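Local coordinates for probable sulfate-binding lipoprotein SubI (Mycobacterium tuberculosis, PDB 6DDN) that probably binds sulfate outside the cell membrane and carries it to the uptake machinery, at residues Ser110-Pro113 with Asp114-Leu118; Ile200-Val203 with Asn204-Asn208. All blocks are in the same frame, centred on the assembly; numbering follows the deposited sequence.

Contact 1. Residues Ser110-Pro113 with Asp114-Leu118; sequences SVEP and DIARL. With SO4 (sulfate ion), chain E.
The guanidinium of Arg117 lies oblique to the carbonyl O of Pro113, and its in-plane edges are taken by two anions, the carboxylate of Asp114 and a sulfate ion. Arg117 NH2 donates to Asp114 OD1 over 3.1 Å in a nearly straight salt bridge (165° at the hydrogen), exactly in the guanidinium plane but on the anti side of the carboxylate. Arg117 NE and NH1 both reach O4 of the sulfate, NH1 being the closer at 3.0 Å. Arg117 leaves the helix with CG trans to its own N (chi1 175°) and bends at chi3, which lays the group beside Asp114. This sulfate, probably from the crystallisation liquor, is also bonded by Arg96 NE. The other carboxylate oxygen, Asp114 OD2, accepts from Ser91 OG, so both oxygens are held, which limits rotation of the group; the paired charges would favour an ionised carboxylate. Across the turn, CG2 of Val111 slants against this carboxylate, 3.2 Å from Asp114 OD2. The Glu112 chain, bent at chi2 (-90°), brings OE1 to 3.7 Å from CB of Ala116. Backbone bonds close the turn: Asp114 N to Val111 O, Ile115 N and Ala116 N to Glu112 O, and Arg117 N to Pro113 O at 3.0 Å. Glu112 O thus takes two donors, Ala116 N in the carbonyl plane and Ile115 N well above it. Trp328 touches Val111, Glu112 and Pro113, while Ile115 and Leu118 rest on Val107. A proline in the first turn, with three-residue and then four-residue bonds, is characteristic of a helix N terminus, here that of helix 113-120 following strand 106-108 in a periplasmic-binding-protein fold.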
loop_
_atom_site.group_PDB
_atom_site.type_symbol
_atom_site.label_atom_id
_atom_site.label_comp_id
_atom_site.label_asym_id
_atom_site.label_seq_id
_atom_site.Cartn_x
_atom_site.Cartn_y
_atom_site.Cartn_z
ATOM N N SER A 110 -4.837 2.311 -0.718
ATOM C CA SER A 110 -3.889 1.220 -0.909
ATOM C C SER A 110 -3.922 0.696 -2.337
ATOM O O SER A 110 -2.873 0.400 -2.920
ATOM C CB SER A 110 -4.189 0.091 0.077
ATOM O OG SER A 110 -3.426 -1.063 -0.223
ATOM N N VAL A 111 -5.114 0.573 -2.917
ATOM C CA VAL A 111 -5.286 -0.056 -4.219
ATOM C C VAL A 111 -6.178 0.815 -5.093
ATOM O O VAL A 111 -7.037 1.553 -4.602
ATOM C CB VAL A 111 -5.876 -1.476 -4.084
ATOM C CG1 VAL A 111 -4.900 -2.393 -3.365
ATOM C CG2 VAL A 111 -7.202 -1.426 -3.339
ATOM N N GLU A 112 -5.964 0.717 -6.406
ATOM C CA GLU A 112 -6.757 1.496 -7.356
ATOM C C GLU A 112 -8.262 1.262 -7.248
ATOM O O GLU A 112 -9.015 2.240 -7.399
ATOM C CB GLU A 112 -6.268 1.211 -8.783
ATOM C CG GLU A 112 -7.038 1.949 -9.874
ATOM C CD GLU A 112 -8.227 1.161 -10.391
ATOM O OE1 GLU A 112 -9.129 1.774 -10.996
ATOM O OE2 GLU A 112 -8.259 -0.071 -10.186
ATOM N N PRO A 113 -8.768 0.036 -7.030
ATOM C CA PRO A 113 -10.224 -0.131 -6.853
ATOM C C PRO A 113 -10.843 0.830 -5.853
ATOM O O PRO A 113 -11.977 1.283 -6.055
ATOM C CB PRO A 113 -10.345 -1.581 -6.375
ATOM C CG PRO A 113 -9.184 -2.263 -6.973
ATOM C CD PRO A 113 -8.082 -1.267 -7.131
ATOM N N ASP A 114 -10.125 1.156 -4.778
ATOM C CA ASP A 114 -10.648 2.093 -3.792
ATOM C C ASP A 114 -10.739 3.512 -4.340
ATOM O O ASP A 114 -11.424 4.350 -3.744
ATOM C CB ASP A 114 -9.786 2.054 -2.532
ATOM C CG ASP A 114 -9.881 0.726 -1.805
ATOM O OD1 ASP A 114 -10.968 0.111 -1.833
ATOM O OD2 ASP A 114 -8.874 0.294 -1.209
ATOM N N ILE A 115 -10.066 3.797 -5.451
ATOM C CA ILE A 115 -10.283 5.051 -6.165
ATOM C C ILE A 115 -11.440 4.924 -7.145
ATOM O O ILE A 115 -12.242 5.849 -7.291
ATOM C CB ILE A 115 -8.989 5.494 -6.880
ATOM C CG1 ILE A 115 -7.858 5.700 -5.870
ATOM C CG2 ILE A 115 -9.225 6.770 -7.662
ATOM C CD1 ILE A 115 -8.097 6.843 -4.908
ATOM N N ALA A 116 -11.546 3.770 -7.812
ATOM C CA ALA A 116 -12.619 3.557 -8.777
ATOM C C ALA A 116 -13.993 3.631 -8.126
ATOM O O ALA A 116 -14.949 4.098 -8.757
ATOM C CB ALA A 116 -12.432 2.210 -9.475
ATOM N N ARG A 117 -14.118 3.171 -6.878
ATOM C CA ARG A 117 -15.391 3.300 -6.176
ATOM C C ARG A 117 -15.809 4.761 -6.071
ATOM O O ARG A 117 -16.984 5.093 -6.264
ATOM C CB ARG A 117 -15.299 2.669 -4.786
ATOM C CG ARG A 117 -16.559 2.862 -3.946
ATOM C CD ARG A 117 -16.365 2.431 -2.499
ATOM N NE ARG A 117 -16.221 0.985 -2.364
ATOM C CZ ARG A 117 -15.056 0.362 -2.212
ATOM N NH1 ARG A 117 -15.018 -0.958 -2.097
ATOM N NH2 ARG A 117 -13.928 1.059 -2.174
ATOM N N LEU A 118 -14.856 5.649 -5.780
ATOM C CA LEU A 118 -15.169 7.072 -5.704
ATOM C C LEU A 118 -15.479 7.653 -7.076
ATOM O O LEU A 118 -16.293 8.577 -7.186
ATOM C CB LEU A 118 -14.014 7.830 -5.056
ATOM C CG LEU A 118 -13.688 7.406 -3.626
ATOM C CD1 LEU A 118 -12.891 8.488 -2.952
ATOM C CD2 LEU A 118 -14.959 7.124 -2.848
HETATM S S SO4 E . -18.699 -1.801 -1.680
HETATM O O1 SO4 E . -19.282 -0.477 -1.493
HETATM O O2 SO4 E . -17.952 -2.179 -0.484
HETATM O O3 SO4 E . -19.759 -2.775 -1.915
HETATM O O4 SO4 E . -17.800 -1.781 -2.830
#

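Contact 2. Residues Ile200-Val203 with Asn204-Asn208; sequences IDFV and NTLVN
Val203 and Val207, like Phe202 and Leu206, meet one turn apart within helix 196-210, a local contact near the middle of a helix that lies against helix 177-190. The two valines stand side by side and point the same way, CG1 of Val203 lying 3.9 Å from CG2 of Val207. The same methyl of Val207 also sits 3.3 Å from the carbonyl O of Val203, because it is trans to its own carbonyl carbon and so stays beside the backbone N that bonds to that oxygen. Phe202 instead slants across Leu206, with ring atom CE1 of Phe202 4.1 Å from CD2 of Leu206, the methyl being oblique to the ring. Trp157, Leu161, Pro185 and Lys189 pack on Phe202, and Leu160 on Leu206, which makes this the buried side of the helix.

Thr205 adds a polar grip. Thr205 OG1 donates to Asp201 O at 3.0 Å, nearly in line with the carbonyl bond, while Thr205 N reaches the same oxygen at 3.1 Å from above the carbonyl plane. With chi1 at -49°, the hydroxyl is folded back toward the preceding turn. Asn204 N to Ile200 O, Leu206 N to Phe202 O and Val207 N to Val203 O continue the regular four-residue ladder.

Chemically, two kinds of interaction meet: Phe202, Val203 and Leu206, all buried, are held by dispersion and desolvation, with Val207 at their margin, whereas Thr205, near a di(hydroxyethyl)ether probably from the crystallisation liquor, spends its hydroxyl proton on a backbone carbonyl that thereby takes two bonds and should be more strongly polarised.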
loop_
_atom_site.group_PDB
_atom_site.type_symbol
_atom_site.label_atom_id
_atom_site.label_comp_id
_atom_site.label_asym_id
_atom_site.label_seq_id
_atom_site.Cartn_x
_atom_site.Cartn_y
_atom_site.Cartn_z
ATOM N N ILE A 200 -4.262 -20.528 -6.907
ATOM C CA ILE A 200 -5.415 -20.621 -6.015
ATOM C C ILE A 200 -5.159 -21.652 -4.923
ATOM O O ILE A 200 -5.422 -21.410 -3.739
ATOM C CB ILE A 200 -6.686 -20.960 -6.816
ATOM C CG1 ILE A 200 -6.950 -19.901 -7.887
ATOM C CG2 ILE A 200 -7.881 -21.091 -5.887
ATOM C CD1 ILE A 200 -7.631 -18.662 -7.369
ATOM N N ASP A 201 -4.642 -22.823 -5.306
ATOM C CA ASP A 201 -4.424 -23.887 -4.333
ATOM C C ASP A 201 -3.396 -23.490 -3.281
ATOM O O ASP A 201 -3.483 -23.937 -2.132
ATOM C CB ASP A 201 -3.998 -25.170 -5.043
ATOM C CG ASP A 201 -5.136 -25.815 -5.808
ATOM O OD1 ASP A 201 -6.202 -25.177 -5.943
ATOM O OD2 ASP A 201 -4.966 -26.961 -6.273
ATOM N N PHE A 202 -2.421 -22.654 -3.643
ATOM C CA PHE A 202 -1.486 -22.161 -2.638
ATOM C C PHE A 202 -2.183 -21.216 -1.670
ATOM O O PHE A 202 -2.099 -21.389 -0.448
ATOM C CB PHE A 202 -0.301 -21.461 -3.297
ATOM C CG PHE A 202 0.656 -20.854 -2.312
ATOM C CD1 PHE A 202 0.461 -19.570 -1.828
ATOM C CD2 PHE A 202 1.744 -21.577 -1.853
ATOM C CE1 PHE A 202 1.331 -19.024 -0.909
ATOM C CE2 PHE A 202 2.625 -21.026 -0.941
ATOM C CZ PHE A 202 2.418 -19.747 -0.470
ATOM N N VAL A 203 -2.853 -20.189 -2.203
ATOM C CA VAL A 203 -3.610 -19.261 -1.367
ATOM C C VAL A 203 -4.623 -20.022 -0.522
ATOM O O VAL A 203 -4.842 -19.703 0.653
ATOM C CB VAL A 203 -4.290 -18.192 -2.245
ATOM C CG1 VAL A 203 -5.337 -17.423 -1.451
ATOM C CG2 VAL A 203 -3.253 -17.246 -2.833
ATOM N N ASN A 204 -5.243 -21.048 -1.109
ATOM C CA ASN A 204 -6.157 -21.918 -0.378
ATOM C C ASN A 204 -5.502 -22.476 0.880
ATOM O O ASN A 204 -6.015 -22.318 1.993
ATOM C CB ASN A 204 -6.618 -23.053 -1.294
ATOM C CG ASN A 204 -8.062 -23.435 -1.071
ATOM O OD1 ASN A 204 -8.536 -23.483 0.064
ATOM N ND2 ASN A 204 -8.772 -23.718 -2.157
ATOM N N THR A 205 -4.353 -23.133 0.715
ATOM C CA THR A 205 -3.673 -23.733 1.857
ATOM C C THR A 205 -3.118 -22.667 2.794
ATOM O O THR A 205 -3.108 -22.850 4.016
ATOM C CB THR A 205 -2.558 -24.657 1.374
ATOM O OG1 THR A 205 -3.069 -25.526 0.357
ATOM C CG2 THR A 205 -2.023 -25.494 2.522
ATOM N N LEU A 206 -2.660 -21.544 2.240
ATOM C CA LEU A 206 -2.126 -20.474 3.075
ATOM C C LEU A 206 -3.206 -19.889 3.975
ATOM O O LEU A 206 -3.011 -19.742 5.187
ATOM C CB LEU A 206 -1.503 -19.388 2.198
ATOM C CG LEU A 206 -1.060 -18.111 2.913
ATOM C CD1 LEU A 206 0.181 -18.371 3.751
ATOM C CD2 LEU A 206 -0.813 -16.992 1.913
ATOM N N VAL A 207 -4.364 -19.561 3.399
ATOM C CA VAL A 207 -5.412 -18.895 4.167
ATOM C C VAL A 207 -6.036 -19.855 5.173
ATOM O O VAL A 207 -6.134 -19.548 6.367
ATOM C CB VAL A 207 -6.471 -18.299 3.223
ATOM C CG1 VAL A 207 -7.680 -17.831 4.016
ATOM C CG2 VAL A 207 -5.875 -17.146 2.420
ATOM N N ASN A 208 -6.463 -21.032 4.709
ATOM C CA ASN A 208 -7.229 -21.930 5.570
ATOM C C ASN A 208 -6.392 -22.433 6.738
ATOM O O ASN A 208 -6.842 -22.411 7.890
ATOM C CB ASN A 208 -7.768 -23.104 4.753
ATOM C CG ASN A 208 -8.905 -22.702 3.840
ATOM O OD1 ASN A 208 -9.552 -21.677 4.051
ATOM N ND2 ASN A 208 -9.160 -23.511 2.818
#

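In the fold
From the N terminus the chain reaches contact 1 first, just after strand 106-108: residues 110-118 turn out of the sheet through a short loop into helix 113-120, which rests on helix 91-99 and touches helix 328-331 near the C-terminal end of the model. Contact 2 follows much later, after helix 177-190, and lies wholly within helix 196-210, closing no loop. The contacts are in series, neither nesting nor crossing, with centres about 25 Å apart and nearest atoms about 15 Å apart. Ser110, bonded to Trp180 and Tyr236, links the start of contact 1 to helix 177-190, the same helix against which contact 2 packs.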